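Local coordinates for protein tyrocidine synthase 2 (Brevibacillus parabrevis, PDB 6TA8) that is a peptide-synthetase protein whose condensation-type domain has two lobes built of sheets and helices, at residues A[226-231]-A[377-382]; A[325-330]-A[351-356]; A[255-260]-A[454-459]; A[206-211]-A[308-313]; A[287-292]-A[449-454]. All coordinates share one frame; numbering follows the deposited sequence.

Interaction 1. Residues A[226-231]-A[377-382]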
# COMPACT_ATOMS: atom_id res chain seq x y z
N ASN A 226 14.22 17.74 -15.35
CA ASN A 226 15.36 17.06 -15.96
C ASN A 226 15.06 15.59 -16.19
O ASN A 226 15.47 15.02 -17.21
CB ASN A 226 16.60 17.22 -15.07
CG ASN A 226 17.79 16.43 -15.57
OD1 ASN A 226 17.89 15.22 -15.35
ND2 ASN A 226 18.71 17.11 -16.25
N LEU A 227 14.35 14.95 -15.26
CA LEU A 227 14.03 13.54 -15.42
C LEU A 227 13.07 13.32 -16.58
O LEU A 227 13.20 12.33 -17.32
CB LEU A 227 13.44 13.00 -14.12
CG LEU A 227 13.23 11.48 -14.03
CD1 LEU A 227 14.55 10.76 -13.76
CD2 LEU A 227 12.21 11.14 -12.95
N GLU A 228 12.11 14.22 -16.79
CA GLU A 228 11.10 13.97 -17.81
C GLU A 228 11.60 14.20 -19.23
O GLU A 228 10.96 13.73 -20.17
CB GLU A 228 9.87 14.84 -17.56
CG GLU A 228 9.10 14.44 -16.32
CD GLU A 228 7.82 15.23 -16.16
OE1 GLU A 228 7.48 16.00 -17.08
OE2 GLU A 228 7.17 15.09 -15.10
N THR A 229 12.74 14.89 -19.40
CA THR A 229 13.23 15.22 -20.73
C THR A 229 14.36 14.33 -21.22
O THR A 229 14.59 14.25 -22.43
CB THR A 229 13.70 16.68 -20.77
OG1 THR A 229 14.69 16.89 -19.75
CG2 THR A 229 12.54 17.63 -20.55
N THR A 230 15.07 13.67 -20.31
CA THR A 230 16.20 12.82 -20.66
C THR A 230 15.83 11.35 -20.79
O THR A 230 16.70 10.53 -21.09
CB THR A 230 17.32 12.97 -19.62
OG1 THR A 230 18.52 12.35 -20.09
CG2 THR A 230 16.91 12.33 -18.30
N THR A 231 14.56 10.99 -20.59
CA THR A 231 14.14 9.60 -20.66
C THR A 231 13.54 9.27 -22.01
O THR A 231 12.82 10.07 -22.61
CB THR A 231 13.11 9.27 -19.58
OG1 THR A 231 12.01 10.20 -19.69
CG2 THR A 231 13.73 9.35 -18.20
N PHE A 377 4.68 16.57 -16.52
CA PHE A 377 4.34 15.25 -15.98
C PHE A 377 3.99 14.28 -17.11
O PHE A 377 2.86 13.82 -17.24
CB PHE A 377 3.19 15.35 -14.97
CG PHE A 377 3.38 16.43 -13.95
CD1 PHE A 377 4.09 16.19 -12.79
CD2 PHE A 377 2.83 17.69 -14.14
CE1 PHE A 377 4.26 17.19 -11.84
CE2 PHE A 377 2.99 18.69 -13.20
CZ PHE A 377 3.71 18.43 -12.05
N THR A 378 5.00 13.97 -17.92
CA THR A 378 4.80 13.15 -19.11
C THR A 378 5.13 11.68 -18.90
O THR A 378 4.79 10.85 -19.76
CB THR A 378 5.65 13.68 -20.27
OG1 THR A 378 7.04 13.63 -19.92
CG2 THR A 378 5.27 15.12 -20.60
N LEU A 379 5.77 11.32 -17.79
CA LEU A 379 6.15 9.94 -17.54
C LEU A 379 4.91 9.12 -17.17
O LEU A 379 4.23 9.43 -16.18
CB LEU A 379 7.20 9.86 -16.44
CG LEU A 379 8.67 9.78 -16.87
CD1 LEU A 379 9.03 10.94 -17.79
CD2 LEU A 379 9.57 9.76 -15.65
N ARG A 380 4.62 8.08 -17.96
CA ARG A 380 3.51 7.17 -17.70
C ARG A 380 4.07 5.79 -17.40
O ARG A 380 4.23 4.97 -18.32
CB ARG A 380 2.55 7.13 -18.89
CG ARG A 380 2.16 8.49 -19.42
CD ARG A 380 0.97 9.05 -18.66
NE ARG A 380 0.86 10.49 -18.83
CZ ARG A 380 1.57 11.39 -18.15
NH1 ARG A 380 1.40 12.68 -18.38
NH2 ARG A 380 2.45 10.99 -17.24
N PRO A 381 4.38 5.48 -16.14
CA PRO A 381 4.92 4.15 -15.83
C PRO A 381 3.86 3.08 -15.98
O PRO A 381 2.68 3.29 -15.68
CB PRO A 381 5.38 4.28 -14.37
CG PRO A 381 5.37 5.75 -14.07
CD PRO A 381 4.31 6.34 -14.96
N GLU A 382 4.28 1.91 -16.47
CA GLU A 382 3.40 0.77 -16.64
C GLU A 382 3.62 -0.33 -15.60
O GLU A 382 2.83 -1.27 -15.55
CB GLU A 382 3.54 0.18 -18.05
CG GLU A 382 2.78 0.95 -19.11
CD GLU A 382 3.15 0.53 -20.52
OE1 GLU A 382 4.33 0.21 -20.76
OE2 GLU A 382 2.25 0.51 -21.39
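Segment 226-231, which lies on helix 221-229, comes up against the irregular chain 377-382 with Glu228 and Leu379 nearest in backbone, their CA atoms 6.4 Å apart, and no backbone-to-backbone bond joins the two. Glu228 sends an extended side chain, its CG anti to the carbonyl carbon (chi1 -69°), across to the start of the loop. There its OE1 accepts a weak hydrogen bond from Thr378 N at 3.3 Å, while OE2 has a weak partner in the hydroxyl of Tyr360. This is the approach to strand 383-390 of the six-stranded mixed sheet of the second lobe, and helix 221-229 meets the chain just ahead of that strand. Leu379, which is buried, does the rest of the packing: CD1 lies 3.7 Å from Glu228 CA and also touches Thr231 OG1, at 3.6 Å. Its other branch, CD2, meets Leu227 CD2 at 4.0 Å, the two side chains crossing at about a right angle. Val330 of strand 325-332 also touches Leu227 and Thr231, and Pro328 touches Leu379.

Interaction 2. Residues A[325-330]-A[351-356]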
# COMPACT_ATOMS: atom_id res chain seq x y z
N SER A 325 2.66 7.80 -1.32
CA SER A 325 3.23 8.73 -2.28
C SER A 325 3.74 7.95 -3.48
O SER A 325 4.51 6.99 -3.32
CB SER A 325 4.36 9.55 -1.66
OG SER A 325 5.54 8.77 -1.53
N GLN A 326 3.31 8.35 -4.67
CA GLN A 326 3.72 7.71 -5.91
C GLN A 326 4.62 8.65 -6.71
O GLN A 326 4.36 9.85 -6.79
CB GLN A 326 2.50 7.31 -6.75
CG GLN A 326 1.68 6.18 -6.15
CD GLN A 326 0.41 5.90 -6.94
OE1 GLN A 326 -0.15 6.80 -7.57
NE2 GLN A 326 -0.05 4.66 -6.89
N TYR A 327 5.67 8.09 -7.31
CA TYR A 327 6.61 8.88 -8.09
C TYR A 327 7.36 7.96 -9.03
O TYR A 327 7.72 6.85 -8.63
CB TYR A 327 7.60 9.63 -7.19
CG TYR A 327 8.37 8.76 -6.22
CD1 TYR A 327 7.79 8.32 -5.04
CD2 TYR A 327 9.68 8.39 -6.49
CE1 TYR A 327 8.49 7.53 -4.16
CE2 TYR A 327 10.39 7.60 -5.60
CZ TYR A 327 9.79 7.17 -4.44
OH TYR A 327 10.48 6.38 -3.55
N PRO A 328 7.62 8.39 -10.27
CA PRO A 328 8.31 7.51 -11.22
C PRO A 328 9.81 7.45 -10.96
O PRO A 328 10.45 8.44 -10.61
CB PRO A 328 8.01 8.16 -12.58
CG PRO A 328 7.83 9.61 -12.25
CD PRO A 328 7.21 9.66 -10.88
N VAL A 329 10.36 6.25 -11.13
CA VAL A 329 11.79 6.00 -11.01
C VAL A 329 12.28 5.42 -12.33
O VAL A 329 11.65 4.51 -12.89
CB VAL A 329 12.10 5.04 -9.84
CG1 VAL A 329 13.58 4.67 -9.83
CG2 VAL A 329 11.69 5.67 -8.52
N VAL A 330 13.39 5.95 -12.83
CA VAL A 330 13.93 5.57 -14.13
C VAL A 330 15.13 4.66 -13.89
O VAL A 330 16.19 5.11 -13.44
CB VAL A 330 14.32 6.80 -14.96
CG1 VAL A 330 14.93 6.37 -16.29
CG2 VAL A 330 13.10 7.68 -15.18
N ARG A 351 19.14 8.05 -4.30
CA ARG A 351 19.59 9.13 -3.43
C ARG A 351 19.42 10.49 -4.09
O ARG A 351 19.22 11.49 -3.39
CB ARG A 351 21.05 8.91 -3.04
CG ARG A 351 21.31 7.62 -2.27
CD ARG A 351 20.71 7.67 -0.88
NE ARG A 351 21.03 6.47 -0.11
CZ ARG A 351 20.18 5.48 0.13
NH1 ARG A 351 18.94 5.54 -0.33
NH2 ARG A 351 20.56 4.43 0.84
N ARG A 352 19.50 10.55 -5.42
CA ARG A 352 19.25 11.79 -6.14
C ARG A 352 17.80 12.25 -5.99
O ARG A 352 17.53 13.44 -6.18
CB ARG A 352 19.60 11.61 -7.62
CG ARG A 352 19.71 12.90 -8.41
CD ARG A 352 19.84 12.63 -9.90
NE ARG A 352 21.11 12.00 -10.25
CZ ARG A 352 21.22 10.77 -10.75
NH1 ARG A 352 20.14 10.03 -10.97
NH2 ARG A 352 22.42 10.28 -11.03
N ILE A 353 16.89 11.35 -5.67
CA ILE A 353 15.47 11.72 -5.51
C ILE A 353 15.30 12.48 -4.20
O ILE A 353 15.78 12.02 -3.15
CB ILE A 353 14.59 10.47 -5.55
CG1 ILE A 353 14.93 9.61 -6.77
CG2 ILE A 353 13.11 10.86 -5.56
CD1 ILE A 353 13.98 8.46 -7.00
N PRO A 354 14.63 13.64 -4.21
CA PRO A 354 14.46 14.40 -2.96
C PRO A 354 13.27 13.96 -2.13
O PRO A 354 12.14 13.87 -2.64
CB PRO A 354 14.30 15.84 -3.46
CG PRO A 354 13.64 15.68 -4.80
CD PRO A 354 14.15 14.39 -5.39
N LYS A 355 13.51 13.69 -0.85
CA LYS A 355 12.45 13.42 0.13
C LYS A 355 11.56 12.25 -0.29
O LYS A 355 10.34 12.28 -0.10
CB LYS A 355 11.61 14.67 0.39
CG LYS A 355 12.26 15.66 1.35
CD LYS A 355 11.28 16.72 1.79
CE LYS A 355 11.83 17.52 2.96
NZ LYS A 355 10.85 18.53 3.45
N LYS A 356 12.17 11.22 -0.87
CA LYS A 356 11.47 9.99 -1.24
C LYS A 356 10.32 10.26 -2.21
O LYS A 356 9.26 9.65 -2.13
CB LYS A 356 10.97 9.24 -0.01
CG LYS A 356 12.04 9.02 1.06
CD LYS A 356 13.00 7.91 0.66
CE LYS A 356 13.73 7.37 1.88
NZ LYS A 356 12.78 6.98 2.96
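Strand 325-332 is the outermost strand of a six-stranded mixed sheet, and here one side of it is covered by the turn that follows helix 339-351. Three side chains of the strand, those of Ser325, Tyr327 and Val329, meet this turn, as expected of alternate residues in an extended chain. Ile353 supplies the apolar contact. Its CD1 reaches both Tyr327 CE2, at 3.9 Å, and Val329 CG2, at 3.9 Å; it comes to the tyrosine at the ring edge, near the ring plane, and Val329 and Ile353 cross roughly at right angles. The phenol ring owes its place to a chi1 of 55°, which sets CG between the backbone N and the carbonyl carbon. One ring face is then met by the backbone of Lys356, whose carbonyl carbon stands 3.8 Å above the plane, toward the rim, and whose O lies 3.0 Å from Tyr327 CE1. No hydrogen bond spans the contact. Ser325 OG, 3.9 Å from Lys356 O, is buried here without a polar partner in the model. The Lys356 side chain leads away from the strand, and its NZ has a long, weak ion pair with Glu308. Backbone hydrogen bonds from Ser325, Tyr327 and Val329 join the strand to strand 297-304. The whole is a helix-to-helix turn laid over the edge strand of an alpha/beta sheet.

Interaction 3. Residues A[255-260]-A[454-459]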
# COMPACT_ATOMS: atom_id res chain seq x y z
N PHE A 255 6.38 -15.94 -6.04
CA PHE A 255 7.51 -16.78 -5.70
C PHE A 255 8.11 -16.29 -4.39
O PHE A 255 8.06 -15.10 -4.07
CB PHE A 255 8.57 -16.81 -6.81
CG PHE A 255 9.41 -15.56 -6.89
CD1 PHE A 255 10.62 -15.47 -6.21
CD2 PHE A 255 9.02 -14.49 -7.68
CE1 PHE A 255 11.40 -14.33 -6.29
CE2 PHE A 255 9.79 -13.35 -7.76
CZ PHE A 255 10.98 -13.27 -7.07
N ALA A 256 8.68 -17.22 -3.62
CA ALA A 256 9.23 -16.92 -2.31
C ALA A 256 10.65 -17.44 -2.22
O ALA A 256 11.05 -18.37 -2.94
CB ALA A 256 8.37 -17.51 -1.19
N LEU A 257 11.42 -16.85 -1.31
CA LEU A 257 12.78 -17.27 -1.02
C LEU A 257 12.81 -18.04 0.30
O LEU A 257 11.99 -17.81 1.19
CB LEU A 257 13.73 -16.07 -0.95
CG LEU A 257 13.86 -15.21 -2.20
CD1 LEU A 257 14.94 -14.16 -2.01
CD2 LEU A 257 14.16 -16.07 -3.42
N THR A 258 13.78 -18.95 0.41
CA THR A 258 13.95 -19.70 1.64
C THR A 258 14.41 -18.78 2.77
O THR A 258 14.98 -17.70 2.54
CB THR A 258 14.95 -20.83 1.45
OG1 THR A 258 16.24 -20.29 1.15
CG2 THR A 258 14.52 -21.74 0.30
N VAL A 259 14.16 -19.20 4.00
CA VAL A 259 14.49 -18.39 5.17
C VAL A 259 16.00 -18.26 5.40
O VAL A 259 16.42 -17.30 6.05
CB VAL A 259 13.78 -18.90 6.44
CG1 VAL A 259 12.34 -19.27 6.13
CG2 VAL A 259 14.51 -20.08 7.07
N PRO A 260 16.86 -19.16 4.90
CA PRO A 260 18.29 -18.82 4.91
C PRO A 260 18.66 -17.79 3.85
O PRO A 260 19.57 -16.98 4.09
CB PRO A 260 18.98 -20.17 4.65
CG PRO A 260 17.97 -21.19 5.00
CD PRO A 260 16.68 -20.59 4.57
N SER A 454 13.26 -14.80 -13.92
CA SER A 454 14.40 -13.93 -14.18
C SER A 454 14.63 -12.96 -13.03
O SER A 454 15.77 -12.52 -12.81
CB SER A 454 14.18 -13.17 -15.49
OG SER A 454 14.06 -14.05 -16.59
N TYR A 455 13.57 -12.61 -12.30
CA TYR A 455 13.72 -11.74 -11.13
C TYR A 455 14.37 -12.48 -9.97
O TYR A 455 15.08 -11.87 -9.16
CB TYR A 455 12.36 -11.18 -10.72
CG TYR A 455 12.41 -10.13 -9.64
CD1 TYR A 455 13.42 -9.17 -9.62
CD2 TYR A 455 11.45 -10.09 -8.64
CE1 TYR A 455 13.47 -8.20 -8.64
CE2 TYR A 455 11.49 -9.12 -7.65
CZ TYR A 455 12.50 -8.18 -7.65
OH TYR A 455 12.55 -7.22 -6.67
N ARG A 456 14.16 -13.80 -9.88
CA ARG A 456 14.77 -14.58 -8.81
C ARG A 456 16.24 -14.87 -9.10
O ARG A 456 17.08 -14.82 -8.19
CB ARG A 456 14.00 -15.88 -8.60
CG ARG A 456 14.75 -16.92 -7.80
CD ARG A 456 13.80 -17.96 -7.22
NE ARG A 456 12.88 -18.48 -8.22
CZ ARG A 456 11.87 -19.30 -7.95
NH1 ARG A 456 11.65 -19.69 -6.70
NH2 ARG A 456 11.08 -19.72 -8.92
N LYS A 457 16.58 -15.18 -10.36
CA LYS A 457 17.96 -15.47 -10.71
C LYS A 457 18.88 -14.27 -10.56
O LYS A 457 20.10 -14.45 -10.58
CB LYS A 457 18.03 -16.00 -12.15
CG LYS A 457 17.94 -14.93 -13.23
CD LYS A 457 18.73 -15.33 -14.46
CE LYS A 457 18.43 -14.42 -15.64
NZ LYS A 457 17.08 -14.66 -16.20
N HIS A 458 18.33 -13.07 -10.40
CA HIS A 458 19.12 -11.89 -10.10
C HIS A 458 19.14 -11.54 -8.62
O HIS A 458 20.13 -10.98 -8.14
CB HIS A 458 18.61 -10.68 -10.90
CG HIS A 458 18.91 -10.75 -12.36
ND1 HIS A 458 17.98 -11.14 -13.30
CD2 HIS A 458 20.05 -10.49 -13.05
CE1 HIS A 458 18.53 -11.11 -14.50
NE2 HIS A 458 19.79 -10.72 -14.38
N LEU A 459 18.07 -11.85 -7.89
CA LEU A 459 18.09 -11.68 -6.44
C LEU A 459 19.10 -12.62 -5.80
O LEU A 459 19.88 -12.21 -4.92
CB LEU A 459 16.70 -11.91 -5.86
CG LEU A 459 15.69 -10.77 -5.99
CD1 LEU A 459 14.33 -11.20 -5.46
CD2 LEU A 459 16.19 -9.53 -5.27
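Phe255 and Tyr455 form the tight end of this contact, with Phe255 CZ 3.6 Å from Tyr455 CD2. The rings meet rim to rim at 86°, centroids 6.0 Å apart, neither lying over the other's face; CD2 of the tyrosine sits in the plane of the phenylalanine ring, at its edge. Leu459 CD1 closes the same edge at 4.3 Å from Phe255 CZ, and the tyrosine hydroxyl is taken up by the carbonyl of Leu281 on helix 277-293. Strand 250-256 is an outermost strand of the six-stranded mixed sheet, hydrogen-bonded to strand 431-439 through Phe255, and helix 445-466 packs on that sheet by this row of side chains. Toward the surface the fit slackens. Arg456 slides past Phe255 in the opposite direction, its CB 3.8 Å from Phe255 CE1, and its chain bends at chi3 (49°). The guanidinium thereby has Phe255 CB over one face, near the rim, with ring and guanidinium planes 45° apart. Leu257 CD2 only grazes Arg456 CD at 4.3 Å, while Arg456 NH1 stays 4.0 Å from Ala256 O, and Arg456 NH2 has a long, weak ion pair with Asp453.

Interaction 4. Residues A[206-211]-A[308-313]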
# COMPACT_ATOMS: atom_id res chain seq x y z
N ALA A 206 -3.99 19.76 5.90
CA ALA A 206 -3.93 21.21 5.97
C ALA A 206 -2.50 21.71 5.81
O ALA A 206 -2.25 22.70 5.11
CB ALA A 206 -4.53 21.70 7.29
N GLN A 207 -1.54 21.03 6.46
CA GLN A 207 -0.14 21.40 6.30
C GLN A 207 0.38 21.00 4.93
O GLN A 207 1.33 21.61 4.42
CB GLN A 207 0.69 20.76 7.41
CG GLN A 207 2.19 21.02 7.33
CD GLN A 207 2.53 22.49 7.16
OE1 GLN A 207 1.96 23.35 7.83
NE2 GLN A 207 3.47 22.78 6.27
N LEU A 208 -0.23 19.99 4.30
CA LEU A 208 0.22 19.55 2.99
C LEU A 208 -0.01 20.61 1.92
O LEU A 208 0.77 20.71 0.97
CB LEU A 208 -0.48 18.25 2.60
CG LEU A 208 0.19 17.37 1.55
CD1 LEU A 208 1.59 16.97 1.99
CD2 LEU A 208 -0.65 16.14 1.30
N GLN A 209 -1.06 21.42 2.07
CA GLN A 209 -1.31 22.48 1.10
C GLN A 209 -0.34 23.64 1.29
O GLN A 209 0.09 24.27 0.32
CB GLN A 209 -2.76 22.96 1.20
CG GLN A 209 -3.13 24.06 0.22
CD GLN A 209 -2.96 23.63 -1.23
OE1 GLN A 209 -3.38 22.54 -1.62
NE2 GLN A 209 -2.35 24.49 -2.03
N LYS A 210 0.01 23.95 2.55
CA LYS A 210 1.00 24.99 2.81
C LYS A 210 2.37 24.59 2.27
O LYS A 210 3.06 25.40 1.65
CB LYS A 210 1.07 25.29 4.30
CG LYS A 210 -0.21 25.87 4.88
CD LYS A 210 -0.11 26.02 6.39
CE LYS A 210 -1.36 26.65 6.98
NZ LYS A 210 -1.31 26.70 8.46
N TYR A 211 2.77 23.34 2.51
CA TYR A 211 4.02 22.84 1.95
C TYR A 211 3.95 22.75 0.43
O TYR A 211 4.98 22.83 -0.25
CB TYR A 211 4.36 21.48 2.55
CG TYR A 211 5.58 20.82 1.96
CD1 TYR A 211 6.86 21.23 2.32
CD2 TYR A 211 5.46 19.78 1.05
CE1 TYR A 211 7.98 20.62 1.78
CE2 TYR A 211 6.57 19.16 0.51
CZ TYR A 211 7.83 19.59 0.87
OH TYR A 211 8.94 18.98 0.34
N GLU A 308 6.79 11.97 5.20
CA GLU A 308 8.04 12.71 5.21
C GLU A 308 7.86 14.07 5.88
O GLU A 308 6.77 14.43 6.34
CB GLU A 308 8.57 12.88 3.78
CG GLU A 308 8.67 11.58 3.00
CD GLU A 308 9.80 10.70 3.47
OE1 GLU A 308 10.82 11.24 3.95
OE2 GLU A 308 9.68 9.46 3.36
N ASP A 309 8.94 14.84 5.94
CA ASP A 309 8.94 16.16 6.56
C ASP A 309 8.36 17.17 5.58
O ASP A 309 9.01 17.51 4.59
CB ASP A 309 10.35 16.54 7.00
CG ASP A 309 10.40 17.90 7.67
OD1 ASP A 309 9.35 18.39 8.13
OD2 ASP A 309 11.51 18.49 7.74
N ILE A 310 7.15 17.65 5.86
CA ILE A 310 6.54 18.70 5.07
C ILE A 310 6.58 20.00 5.87
O ILE A 310 5.65 20.82 5.80
CB ILE A 310 5.10 18.34 4.66
CG1 ILE A 310 4.25 18.01 5.90
CG2 ILE A 310 5.10 17.16 3.70
CD1 ILE A 310 2.79 17.78 5.60
N GLN A 311 7.65 20.17 6.65
CA GLN A 311 7.84 21.31 7.54
C GLN A 311 6.77 21.33 8.63
O GLN A 311 5.95 20.42 8.72
CB GLN A 311 7.84 22.63 6.75
CG GLN A 311 8.93 22.70 5.69
CD GLN A 311 8.78 23.90 4.78
OE1 GLN A 311 7.82 24.66 4.89
NE2 GLN A 311 9.73 24.08 3.86
N ASN A 312 6.80 22.37 9.47
CA ASN A 312 5.89 22.56 10.60
C ASN A 312 6.07 21.51 11.69
O ASN A 312 5.22 21.41 12.59
CB ASN A 312 4.43 22.61 10.16
CG ASN A 312 3.54 23.35 11.15
OD1 ASN A 312 3.25 24.53 10.97
ND2 ASN A 312 3.11 22.65 12.19
N GLU A 313 7.15 20.73 11.65
CA GLU A 313 7.47 19.74 12.68
C GLU A 313 6.32 18.75 12.88
O GLU A 313 6.01 18.35 14.00
CB GLU A 313 7.83 20.41 14.00
CG GLU A 313 8.91 21.47 13.88
CD GLU A 313 8.40 22.87 14.20
OE1 GLU A 313 7.44 22.98 14.99
OE2 GLU A 313 8.97 23.84 13.67
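Ile310 sits between Gln207, Leu208 and Tyr211, and it receives the one hydrogen bond of the contact. Gln207 NE2 donates to Ile310 O at 3.0 Å, with the nitrogen nearly in line with the C=O bond (168°) and the oxygen tilted out of the amide plane. A bend at chi2 (51°) turns the glutamine's amide toward the loop. Beside this bond, Gln207 OE1 touches Asn312 CB at 3.5 Å, and the two amide planes are only 24° apart.

Apolar contact surrounds the bond. Ile310 CD1 meets Gln207 CG at 3.7 Å and Leu208 CD1 at 3.9 Å, the leucine crossing the isoleucine at about a right angle. Over one face of Tyr211 lies the isoleucine backbone in a CH-pi contact, Ile310 CA being 4.0 Å from the ring centroid, while Ile310 CB packs against Tyr211 CG at 3.7 Å. The amide carbon of Gln311 stands at the ring edge, and Gln311 NE2 is hydrogen-bonded to Glu216.

Within the loop, Asp309 OD1 accepts from Gln311 N at 2.9 Å, met from above the carboxylate plane. This bond closes an Asx turn in the loop between strands 297-304 and 325-332, where the loop lies against helix 201-212.

Interaction 5. Residues A[287-292]-A[449-454]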
# COMPACT_ATOMS: atom_id res chain seq x y z
N LEU A 287 17.21 -5.58 -14.14
CA LEU A 287 17.84 -6.65 -14.92
C LEU A 287 16.83 -7.71 -15.33
O LEU A 287 16.98 -8.33 -16.39
CB LEU A 287 18.97 -7.29 -14.12
CG LEU A 287 19.95 -6.32 -13.46
CD1 LEU A 287 20.91 -7.09 -12.57
CD2 LEU A 287 20.71 -5.53 -14.51
N ALA A 288 15.79 -7.92 -14.52
CA ALA A 288 14.76 -8.89 -14.88
C ALA A 288 14.00 -8.45 -16.12
O ALA A 288 13.80 -9.23 -17.05
CB ALA A 288 13.80 -9.10 -13.70
N VAL A 289 13.57 -7.18 -16.15
CA VAL A 289 12.87 -6.65 -17.32
C VAL A 289 13.78 -6.66 -18.54
O VAL A 289 13.32 -6.84 -19.67
CB VAL A 289 12.34 -5.24 -17.03
CG1 VAL A 289 11.56 -4.69 -18.22
CG2 VAL A 289 11.47 -5.25 -15.78
N LYS A 290 15.09 -6.49 -18.33
CA LYS A 290 16.03 -6.53 -19.45
C LYS A 290 16.11 -7.93 -20.06
O LYS A 290 16.05 -8.08 -21.29
CB LYS A 290 17.41 -6.07 -18.99
CG LYS A 290 18.48 -6.14 -20.07
CD LYS A 290 19.83 -5.66 -19.55
CE LYS A 290 20.91 -5.79 -20.61
NZ LYS A 290 20.59 -5.01 -21.83
N ASP A 291 16.23 -8.95 -19.22
CA ASP A 291 16.27 -10.32 -19.73
C ASP A 291 14.91 -10.81 -20.20
O ASP A 291 14.84 -11.85 -20.87
CB ASP A 291 16.80 -11.27 -18.65
CG ASP A 291 18.31 -11.31 -18.60
OD1 ASP A 291 18.93 -11.60 -19.65
OD2 ASP A 291 18.88 -11.05 -17.52
N TRP A 292 13.83 -10.09 -19.89
CA TRP A 292 12.47 -10.52 -20.20
C TRP A 292 11.87 -9.75 -21.37
O TRP A 292 11.35 -10.35 -22.31
CB TRP A 292 11.59 -10.37 -18.96
CG TRP A 292 10.15 -10.71 -19.18
CD1 TRP A 292 9.62 -11.95 -19.36
CD2 TRP A 292 9.05 -9.80 -19.22
NE1 TRP A 292 8.26 -11.87 -19.52
CE2 TRP A 292 7.89 -10.56 -19.44
CE3 TRP A 292 8.95 -8.41 -19.10
CZ2 TRP A 292 6.63 -9.97 -19.54
CZ3 TRP A 292 7.71 -7.84 -19.19
CH2 TRP A 292 6.56 -8.62 -19.41
N ALA A 449 5.67 -15.99 -15.71
CA ALA A 449 6.59 -16.86 -14.97
C ALA A 449 8.03 -16.67 -15.42
O ALA A 449 8.96 -16.87 -14.63
CB ALA A 449 6.17 -18.32 -15.12
N SER A 450 8.24 -16.29 -16.68
CA SER A 450 9.59 -16.03 -17.16
C SER A 450 10.18 -14.79 -16.50
O SER A 450 11.35 -14.78 -16.11
CB SER A 450 9.59 -15.88 -18.68
OG SER A 450 10.87 -15.54 -19.17
N LEU A 451 9.37 -13.73 -16.36
CA LEU A 451 9.84 -12.52 -15.69
C LEU A 451 10.09 -12.76 -14.21
O LEU A 451 11.02 -12.18 -13.64
CB LEU A 451 8.83 -11.39 -15.89
CG LEU A 451 9.09 -10.07 -15.16
CD1 LEU A 451 10.42 -9.47 -15.58
CD2 LEU A 451 7.95 -9.09 -15.40
N ALA A 452 9.28 -13.61 -13.58
CA ALA A 452 9.47 -13.89 -12.16
C ALA A 452 10.69 -14.77 -11.93
O ALA A 452 11.44 -14.58 -10.96
CB ALA A 452 8.22 -14.54 -11.57
N ASP A 453 10.92 -15.75 -12.81
CA ASP A 453 12.11 -16.58 -12.69
C ASP A 453 13.37 -15.80 -13.03
O ASP A 453 14.44 -16.09 -12.48
CB ASP A 453 11.99 -17.81 -13.60
CG ASP A 453 10.86 -18.73 -13.18
OD1 ASP A 453 10.23 -18.47 -12.13
OD2 ASP A 453 10.60 -19.73 -13.89
N SER A 454 13.26 -14.80 -13.92
CA SER A 454 14.40 -13.93 -14.18
C SER A 454 14.63 -12.96 -13.03
O SER A 454 15.77 -12.52 -12.81
CB SER A 454 14.18 -13.17 -15.49
OG SER A 454 14.06 -14.05 -16.59
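Trp292 lays its indole over Leu451, with Leu451 CB 3.5 Å from the centroid of the five-membered ring and only 5° off its normal, a CH-pi contact over the face. The indole reaches across the interface because its CG is anti to the backbone N (chi1 177°). The leucine methyls spread further along: CD2 lies 3.9 Å from Trp292 CE3, and CD1 fits against Trp292 CB at 3.7 Å. At the ring edge, in plane, stands Ser450 OG, while the indole NE1 is hydrogen-bonded to Thr447 O. Helix 277-293 packs here against helix 445-466, which itself lies on strand 250-256 of the sheet; the short segments are 8.6 Å apart at closest approach, with their directions at 135°. The backbones are close where the residues are small: Ala288 CA and Ser454 CA are 5.1 Å apart. Ala288 CB also touches Leu451 CD1 at 3.9 Å. Ser454 turns its hydroxyl back onto its own helix, donating to Ser450 O at 2.8 Å from the face opposite to that used by Ser454 N.

Interactions 3 and 5 share Ser454, and their centres are about 12 Å apart; helix 445-466 meets strand 250-256 in the one and helix 277-293 in the other, and Tyr455 CA rests 3.7 Å from Ala288 CB. Interactions 1 and 2, also about 12 Å apart between centres, meet through Thr231 CG2 and Val330 CG2 at 3.5 Å. Interaction 4 touches interaction 2 where Lys355 CD lies 3.6 Å from Tyr211 OH. Interactions 2 and 3 use the two outermost strands of the same six-stranded sheet, with nearest atoms about 12 Å apart. Interactions 3 and 4 lie on opposite sides of the chain's centre, their own centres about 39 Å apart.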